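Long-range contacts in rhamnose ABC transporter, periplasmic rhamnose-binding protein (PDB 4KVF), which probably binds carbohydrate, with rhamnose the presumed ligand, as the extracytoplasmic binding component of an ABC sugar transporter: residues Leu40-Leu45 with Val99-Ala104; Gly61-Gly66 with Ile284-Ala289; Tyr88-Ile93 with Cys111-Gln116. One frame throughout, in Å; residues are numbered along the deposited sequence.

Contact 1. Residues Leu40-Leu45 with Val99-Ala104; sequences LKIAYL and VIVVAA
Lys-41, Ala-43 and Leu-45 exchange backbone hydrogen bonds with Val-99, Val-101 and Ala-103, five in all, in parallel register. Ala-43 uses both its polar atoms: its N donates to Val-99 O at 3.0 Å, and its O accepts a bond from Val-101 N at 2.8 Å. Leu-45 N reaches Val-101 O at 2.7 Å. CA-H...O contacts run between these bonds, as from Tyr-44 CA to Val-101 O (3.4 Å).

With Tyr-44 CG anti to the carbonyl carbon (chi1 -77°), Val-101 CB makes a CH-pi contact over a face of the ring, 4.0 Å from its centroid and offset toward the rim, while Val-101 CG1 comes to 3.5 Å from Tyr-44 CE2. On that face of the sheet the Ile-42 and Val-99 side chains lie side by side, CG1 against CB. On the other face Leu-45 CD2 meets Val-102 CG2 at 4.0 Å.

Tyr-44 OH is hydrogen-bonded to Gly-285 O of helix 281-296. A leucine in place of Tyr-44 would probably leave that carbonyl without its hydroxyl partner and Val-101 without the ring against it.

Strand 41-45 lies between 71-74 and 99-102 in the Rossmann-like parallel sheet characteristic of a type I periplasmic binding protein lobe.

Contact 2. Residues Gly61-Gly66 with Ile284-Ala289; sequences GKVAVG and IGYLAA
Gly-61 and Gly-285 bring the two helices together backbone to backbone. Their CA atoms are 4.1 Å apart, and Gly-61 CA makes a CA-H...O contact of 3.3 Å with Gly-285 O. A CB on Gly-285 would clash with Gly-61 N; without one, the segment axes approach to 7.3 Å at a crossing angle of -34°.

Tyr-286 supplies the only aromatic ring of the contact. Its CG is anti to the backbone N (chi1 -176°), and the ring leans toward the neighbouring helix although its CB points along the interface. Ala-64 CB lies over one ring face, 3.9 Å from the centroid and 23° off the normal, a CH-pi contact displaced toward the rim on the CD2 side. Val-63 CG1 instead stands at the edge, near the ring plane, 4.1 Å from Tyr-286 CE2.

Ala-64 CB also meets Ala-289 CB at 3.6 Å. Val-65 CG2, anti to its carbonyl carbon, touches the same Ala-289 CB at 3.9 Å.

The Tyr-286 hydroxyl bonds to Lys-312 N. Val-65 rests on Ile-42 and Ala-289 on Tyr-44, while Ile-284, Leu-287 and Ala-288 pack on Ile-140; the two helices lie side by side on one face of the sheet, helix 281-296 reaching from strand 41-45 to strand 138-141.

Contact 3. Residues Tyr88-Ile93 with Cys111-Gln116; sequences YINTLI and CPSLNQ
Ile-89, Asn-90 and Ile-93 meet Ser-113, Leu-114 and Gln-116 by van der Waals contact, and none of the pairs across the two segments is a hydrogen bond. The segment axes run nearly parallel, 12° apart in direction, at a closest approach of 9.4 Å. The backbones come nearest where Asn-90 CA and Ser-113 CA are separated by 6.4 Å, consistent with the small side chain of Ser-113.

The apolar contacts centre on Ile-89, whose CB points toward the other helix. Its CD1 meets Leu-114 CD2 at 3.8 Å, the two side chains crossing at about a right angle. Leu-114 leaves its helix pointing away from this interface, and only the end of its side chain returns to it.

Contacts between carbon and polar atoms gather round Ser-113. Ile-89 CG2 lies 3.4 Å from Ser-113 OG, and Ile-89 CD1 also touches that oxygen at 3.6 Å, so two methyls of Ile-89 press on it from the same side. Ser-113 OG sits between the backbone N and the carbonyl carbon (chi1 62°) and is hydrogen-bonded to Val-110 O within its own part of the chain, which satisfies it locally. Asn-90 approaches the same residue with its amide oxygen, OD1 lying 3.4 Å from Ser-113 CB.

Further along, Ile-93 extends its CD1 to 3.3 Å from Ser-113 O, while Gln-116 CB is a looser neighbour of that methyl at 4.3 Å.

Helix 85-94 leads into strand 99-102, which is followed by helix 111-119, and the contact joins the two helices side by side. Tyr-88 and Ile-89 pack on Leu-45, and Leu-92 on Ala-43, of strand 41-45. At the start of helix 111-119, Cys-111 forms a disulfide with Cys-135, tying that end to the chain beyond strand 123-127.

Contact 1 is the buried centre, and the other two lie against opposite faces of its sheet; no helix or strand serves in two of the contacts. Contact 2 is also largely buried and meets the face of Ile-42, Tyr-44 and Val-101, where Val-101 CG1 is 3.6 Å from Ala-288 CB. Contact 3, partly exposed, meets the reverse face, where Ile-100 CD1 lies 3.9 Å from Leu-92 CB. Contacts 2 and 3 do not touch, their nearest atoms being about 12 Å apart. The chemistry follows position: backbone hydrogen bonds join the strands, glycine backbone, alanine methyls and one aromatic ring join the close helices, and sparse aliphatic and serine contacts join the more widely spaced outer pair.

Contact 1. Residues Leu40-Leu45 with Val99-Ala104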
# COMPACT_ATOMS: atom_id res chain seq x y z
N LEU A 40 -7.94 2.84 -25.41
CA LEU A 40 -8.80 2.69 -24.24
C LEU A 40 -8.80 3.95 -23.39
O LEU A 40 -7.74 4.50 -23.09
CB LEU A 40 -8.34 1.52 -23.37
CG LEU A 40 -8.47 0.16 -24.05
CD1 LEU A 40 -7.97 -0.93 -23.12
CD2 LEU A 40 -9.91 -0.07 -24.45
N LYS A 41 -9.99 4.40 -22.99
CA LYS A 41 -10.11 5.54 -22.10
C LYS A 41 -10.09 5.04 -20.67
O LYS A 41 -11.01 4.36 -20.22
CB LYS A 41 -11.41 6.31 -22.38
CG LYS A 41 -11.54 6.83 -23.80
CD LYS A 41 -12.80 7.64 -23.94
CE LYS A 41 -12.52 8.98 -24.62
NZ LYS A 41 -13.02 9.03 -26.02
N ILE A 42 -9.01 5.34 -19.95
CA ILE A 42 -8.82 4.82 -18.61
C ILE A 42 -8.74 5.99 -17.63
O ILE A 42 -7.87 6.85 -17.74
CB ILE A 42 -7.54 3.95 -18.54
CG1 ILE A 42 -7.63 2.80 -19.55
CG2 ILE A 42 -7.34 3.42 -17.11
CD1 ILE A 42 -6.40 1.87 -19.58
N ALA A 43 -9.68 6.03 -16.68
CA ALA A 43 -9.77 7.17 -15.78
C ALA A 43 -9.45 6.74 -14.35
O ALA A 43 -9.82 5.65 -13.95
CB ALA A 43 -11.16 7.77 -15.83
N TYR A 44 -8.77 7.62 -13.61
CA TYR A 44 -8.37 7.35 -12.23
C TYR A 44 -9.12 8.26 -11.26
O TYR A 44 -9.22 9.47 -11.47
CB TYR A 44 -6.87 7.58 -12.06
CG TYR A 44 -6.06 6.44 -12.61
CD1 TYR A 44 -5.92 6.27 -13.98
CD2 TYR A 44 -5.48 5.51 -11.77
CE1 TYR A 44 -5.20 5.21 -14.50
CE2 TYR A 44 -4.76 4.45 -12.28
CZ TYR A 44 -4.63 4.30 -13.64
OH TYR A 44 -3.90 3.24 -14.14
N LEU A 45 -9.63 7.65 -10.20
CA LEU A 45 -10.35 8.36 -9.13
C LEU A 45 -9.74 7.94 -7.80
O LEU A 45 -10.22 6.98 -7.16
CB LEU A 45 -11.84 8.01 -9.16
CG LEU A 45 -12.76 8.56 -8.05
CD1 LEU A 45 -12.54 10.05 -7.83
CD2 LEU A 45 -14.22 8.29 -8.41
N VAL A 99 -12.49 2.06 -18.73
CA VAL A 99 -12.03 1.52 -17.46
C VAL A 99 -12.08 2.63 -16.41
O VAL A 99 -11.61 3.74 -16.66
CB VAL A 99 -10.58 1.01 -17.54
CG1 VAL A 99 -10.12 0.46 -16.18
CG2 VAL A 99 -10.43 -0.04 -18.64
N ILE A 100 -12.66 2.33 -15.26
CA ILE A 100 -12.60 3.22 -14.10
C ILE A 100 -11.72 2.58 -13.04
O ILE A 100 -11.97 1.46 -12.60
CB ILE A 100 -14.00 3.52 -13.50
CG1 ILE A 100 -14.88 4.27 -14.50
CG2 ILE A 100 -13.86 4.36 -12.21
CD1 ILE A 100 -16.33 4.48 -14.03
N VAL A 101 -10.66 3.28 -12.66
CA VAL A 101 -9.76 2.84 -11.60
C VAL A 101 -10.01 3.70 -10.37
O VAL A 101 -9.76 4.92 -10.38
CB VAL A 101 -8.30 2.97 -12.05
CG1 VAL A 101 -7.37 2.45 -10.97
CG2 VAL A 101 -8.10 2.21 -13.35
N VAL A 102 -10.51 3.09 -9.30
CA VAL A 102 -11.01 3.88 -8.18
C VAL A 102 -10.55 3.35 -6.82
O VAL A 102 -10.55 2.14 -6.56
CB VAL A 102 -12.56 3.97 -8.24
CG1 VAL A 102 -13.18 2.57 -8.33
CG2 VAL A 102 -13.12 4.74 -7.04
N ALA A 103 -10.17 4.27 -5.94
CA ALA A 103 -9.85 3.91 -4.56
C ALA A 103 -11.08 4.24 -3.73
O ALA A 103 -11.33 5.40 -3.43
CB ALA A 103 -8.64 4.69 -4.05
N ALA A 104 -11.86 3.22 -3.40
CA ALA A 104 -13.14 3.43 -2.71
C ALA A 104 -13.01 3.86 -1.26
O ALA A 104 -12.38 3.17 -0.44
CB ALA A 104 -14.00 2.14 -2.83

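Contact 2. Residues Gly61-Gly66 with Ile284-Ala289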
# COMPACT_ATOMS: atom_id res chain seq x y z
N GLY A 61 -0.14 5.24 -13.39
CA GLY A 61 -1.21 4.88 -14.30
C GLY A 61 -1.05 5.62 -15.61
O GLY A 61 -1.27 5.04 -16.68
N LYS A 62 -0.70 6.89 -15.54
CA LYS A 62 -0.49 7.70 -16.74
C LYS A 62 0.59 7.10 -17.63
O LYS A 62 0.48 7.11 -18.87
CB LYS A 62 -0.15 9.14 -16.36
CG LYS A 62 -0.06 10.11 -17.51
CD LYS A 62 -0.13 11.54 -16.97
CE LYS A 62 0.59 12.54 -17.85
NZ LYS A 62 0.03 12.62 -19.22
N VAL A 63 1.64 6.56 -17.02
CA VAL A 63 2.72 5.95 -17.80
C VAL A 63 2.23 4.69 -18.52
O VAL A 63 2.49 4.52 -19.73
CB VAL A 63 3.94 5.58 -16.92
CG1 VAL A 63 4.90 4.69 -17.69
CG2 VAL A 63 4.65 6.83 -16.45
N ALA A 64 1.55 3.82 -17.78
CA ALA A 64 1.03 2.57 -18.34
C ALA A 64 0.03 2.83 -19.46
O ALA A 64 0.05 2.17 -20.50
CB ALA A 64 0.37 1.74 -17.24
N VAL A 65 -0.85 3.81 -19.25
CA VAL A 65 -1.85 4.15 -20.26
C VAL A 65 -1.17 4.62 -21.55
O VAL A 65 -1.57 4.24 -22.65
CB VAL A 65 -2.88 5.18 -19.70
CG1 VAL A 65 -3.77 5.69 -20.81
CG2 VAL A 65 -3.72 4.51 -18.63
N GLY A 66 -0.11 5.41 -21.41
CA GLY A 66 0.63 5.86 -22.57
C GLY A 66 1.29 4.69 -23.29
O GLY A 66 1.39 4.67 -24.51
N ILE A 284 1.28 0.70 -8.31
CA ILE A 284 -0.13 0.40 -8.09
C ILE A 284 -0.97 0.94 -9.27
O ILE A 284 -1.79 0.23 -9.84
CB ILE A 284 -0.65 1.03 -6.78
CG1 ILE A 284 0.19 0.54 -5.59
CG2 ILE A 284 -2.12 0.68 -6.55
CD1 ILE A 284 -0.18 1.25 -4.29
N GLY A 285 -0.73 2.19 -9.63
CA GLY A 285 -1.46 2.81 -10.72
C GLY A 285 -1.12 2.17 -12.05
O GLY A 285 -1.97 1.99 -12.92
N TYR A 286 0.16 1.84 -12.22
CA TYR A 286 0.65 1.17 -13.43
C TYR A 286 -0.01 -0.20 -13.58
O TYR A 286 -0.55 -0.54 -14.64
CB TYR A 286 2.18 1.08 -13.37
CG TYR A 286 2.86 0.50 -14.58
CD1 TYR A 286 2.88 -0.87 -14.81
CD2 TYR A 286 3.54 1.32 -15.47
CE1 TYR A 286 3.53 -1.41 -15.91
CE2 TYR A 286 4.18 0.79 -16.58
CZ TYR A 286 4.17 -0.57 -16.79
OH TYR A 286 4.82 -1.10 -17.89
N LEU A 287 0.01 -1.00 -12.52
CA LEU A 287 -0.62 -2.30 -12.56
C LEU A 287 -2.12 -2.19 -12.82
O LEU A 287 -2.67 -2.97 -13.58
CB LEU A 287 -0.34 -3.08 -11.27
CG LEU A 287 -1.00 -4.46 -11.14
CD1 LEU A 287 -0.71 -5.34 -12.35
CD2 LEU A 287 -0.54 -5.15 -9.86
N ALA A 288 -2.77 -1.21 -12.19
CA ALA A 288 -4.21 -1.03 -12.37
C ALA A 288 -4.58 -0.80 -13.84
O ALA A 288 -5.57 -1.35 -14.33
CB ALA A 288 -4.73 0.10 -11.49
N ALA A 289 -3.78 -0.00 -14.55
CA ALA A 289 -4.04 0.25 -15.97
C ALA A 289 -3.95 -1.03 -16.80
O ALA A 289 -4.80 -1.30 -17.66
CB ALA A 289 -3.09 1.30 -16.51

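Contact 3. Residues Tyr88-Ile93 with Cys111-Gln116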
# COMPACT_ATOMS: atom_id res chain seq x y z
N TYR A 88 -18.30 11.71 -8.87
CA TYR A 88 -17.21 11.52 -9.83
C TYR A 88 -17.40 10.26 -10.68
O TYR A 88 -17.17 10.28 -11.88
CB TYR A 88 -15.84 11.52 -9.14
CG TYR A 88 -15.48 12.86 -8.54
CD1 TYR A 88 -14.99 13.89 -9.33
CD2 TYR A 88 -15.65 13.11 -7.18
CE1 TYR A 88 -14.67 15.13 -8.79
CE2 TYR A 88 -15.35 14.36 -6.63
CZ TYR A 88 -14.85 15.35 -7.44
OH TYR A 88 -14.54 16.57 -6.89
N ILE A 89 -17.82 9.17 -10.06
CA ILE A 89 -18.05 7.93 -10.80
C ILE A 89 -19.13 8.15 -11.87
O ILE A 89 -19.02 7.69 -13.01
CB ILE A 89 -18.49 6.79 -9.86
CG1 ILE A 89 -17.32 6.40 -8.94
CG2 ILE A 89 -18.99 5.57 -10.69
CD1 ILE A 89 -17.74 5.57 -7.74
N ASN A 90 -20.18 8.87 -11.49
CA ASN A 90 -21.28 9.15 -12.40
C ASN A 90 -20.81 9.99 -13.58
O ASN A 90 -21.26 9.79 -14.72
CB ASN A 90 -22.44 9.85 -11.67
CG ASN A 90 -23.25 8.87 -10.81
OD1 ASN A 90 -23.32 7.68 -11.12
ND2 ASN A 90 -23.87 9.38 -9.75
N THR A 91 -19.91 10.93 -13.31
CA THR A 91 -19.32 11.73 -14.38
C THR A 91 -18.53 10.84 -15.34
O THR A 91 -18.67 10.96 -16.55
CB THR A 91 -18.38 12.80 -13.82
OG1 THR A 91 -19.11 13.64 -12.92
CG2 THR A 91 -17.80 13.64 -14.95
N LEU A 92 -17.72 9.94 -14.79
CA LEU A 92 -16.91 9.07 -15.64
C LEU A 92 -17.78 8.17 -16.51
O LEU A 92 -17.43 7.88 -17.65
CB LEU A 92 -15.93 8.25 -14.80
CG LEU A 92 -14.88 9.08 -14.06
CD1 LEU A 92 -13.97 8.17 -13.24
CD2 LEU A 92 -14.04 9.92 -15.05
N ILE A 93 -18.90 7.71 -15.97
CA ILE A 93 -19.86 6.94 -16.75
C ILE A 93 -20.40 7.73 -17.94
O ILE A 93 -20.39 7.24 -19.07
CB ILE A 93 -21.04 6.44 -15.89
CG1 ILE A 93 -20.55 5.48 -14.82
CG2 ILE A 93 -22.11 5.78 -16.77
CD1 ILE A 93 -21.61 5.12 -13.76
N CYS A 111 -21.24 1.19 -4.79
CA CYS A 111 -21.73 0.01 -5.51
C CYS A 111 -22.76 0.28 -6.61
O CYS A 111 -22.60 -0.23 -7.73
CB CYS A 111 -22.25 -1.08 -4.55
SG CYS A 111 -20.92 -2.04 -3.82
N PRO A 112 -23.83 1.05 -6.30
CA PRO A 112 -24.84 1.28 -7.34
C PRO A 112 -24.25 1.91 -8.60
O PRO A 112 -24.53 1.42 -9.70
CB PRO A 112 -25.82 2.25 -6.66
CG PRO A 112 -25.73 1.88 -5.21
CD PRO A 112 -24.27 1.59 -5.00
N SER A 113 -23.45 2.95 -8.45
CA SER A 113 -22.88 3.62 -9.62
C SER A 113 -21.81 2.76 -10.31
O SER A 113 -21.77 2.69 -11.54
CB SER A 113 -22.32 5.00 -9.26
OG SER A 113 -21.27 4.89 -8.31
N LEU A 114 -20.96 2.09 -9.52
CA LEU A 114 -19.98 1.18 -10.13
C LEU A 114 -20.66 0.06 -10.93
O LEU A 114 -20.19 -0.29 -12.01
CB LEU A 114 -19.00 0.60 -9.10
CG LEU A 114 -18.00 1.60 -8.52
CD1 LEU A 114 -17.07 0.91 -7.53
CD2 LEU A 114 -17.19 2.28 -9.63
N ASN A 115 -21.74 -0.49 -10.40
CA ASN A 115 -22.43 -1.56 -11.12
C ASN A 115 -23.19 -1.03 -12.33
O ASN A 115 -23.38 -1.73 -13.32
CB ASN A 115 -23.33 -2.38 -10.19
CG ASN A 115 -22.54 -3.43 -9.42
OD1 ASN A 115 -21.53 -3.94 -9.92
ND2 ASN A 115 -22.98 -3.74 -8.20
N GLN A 116 -23.61 0.23 -12.25
CA GLN A 116 -24.19 0.89 -13.41
C GLN A 116 -23.12 1.00 -14.50
O GLN A 116 -23.40 0.78 -15.69
CB GLN A 116 -24.70 2.28 -13.04
CG GLN A 116 -25.37 3.02 -14.18
CD GLN A 116 -26.87 2.83 -14.20
OE1 GLN A 116 -27.38 1.73 -13.98
NE2 GLN A 116 -27.59 3.92 -14.45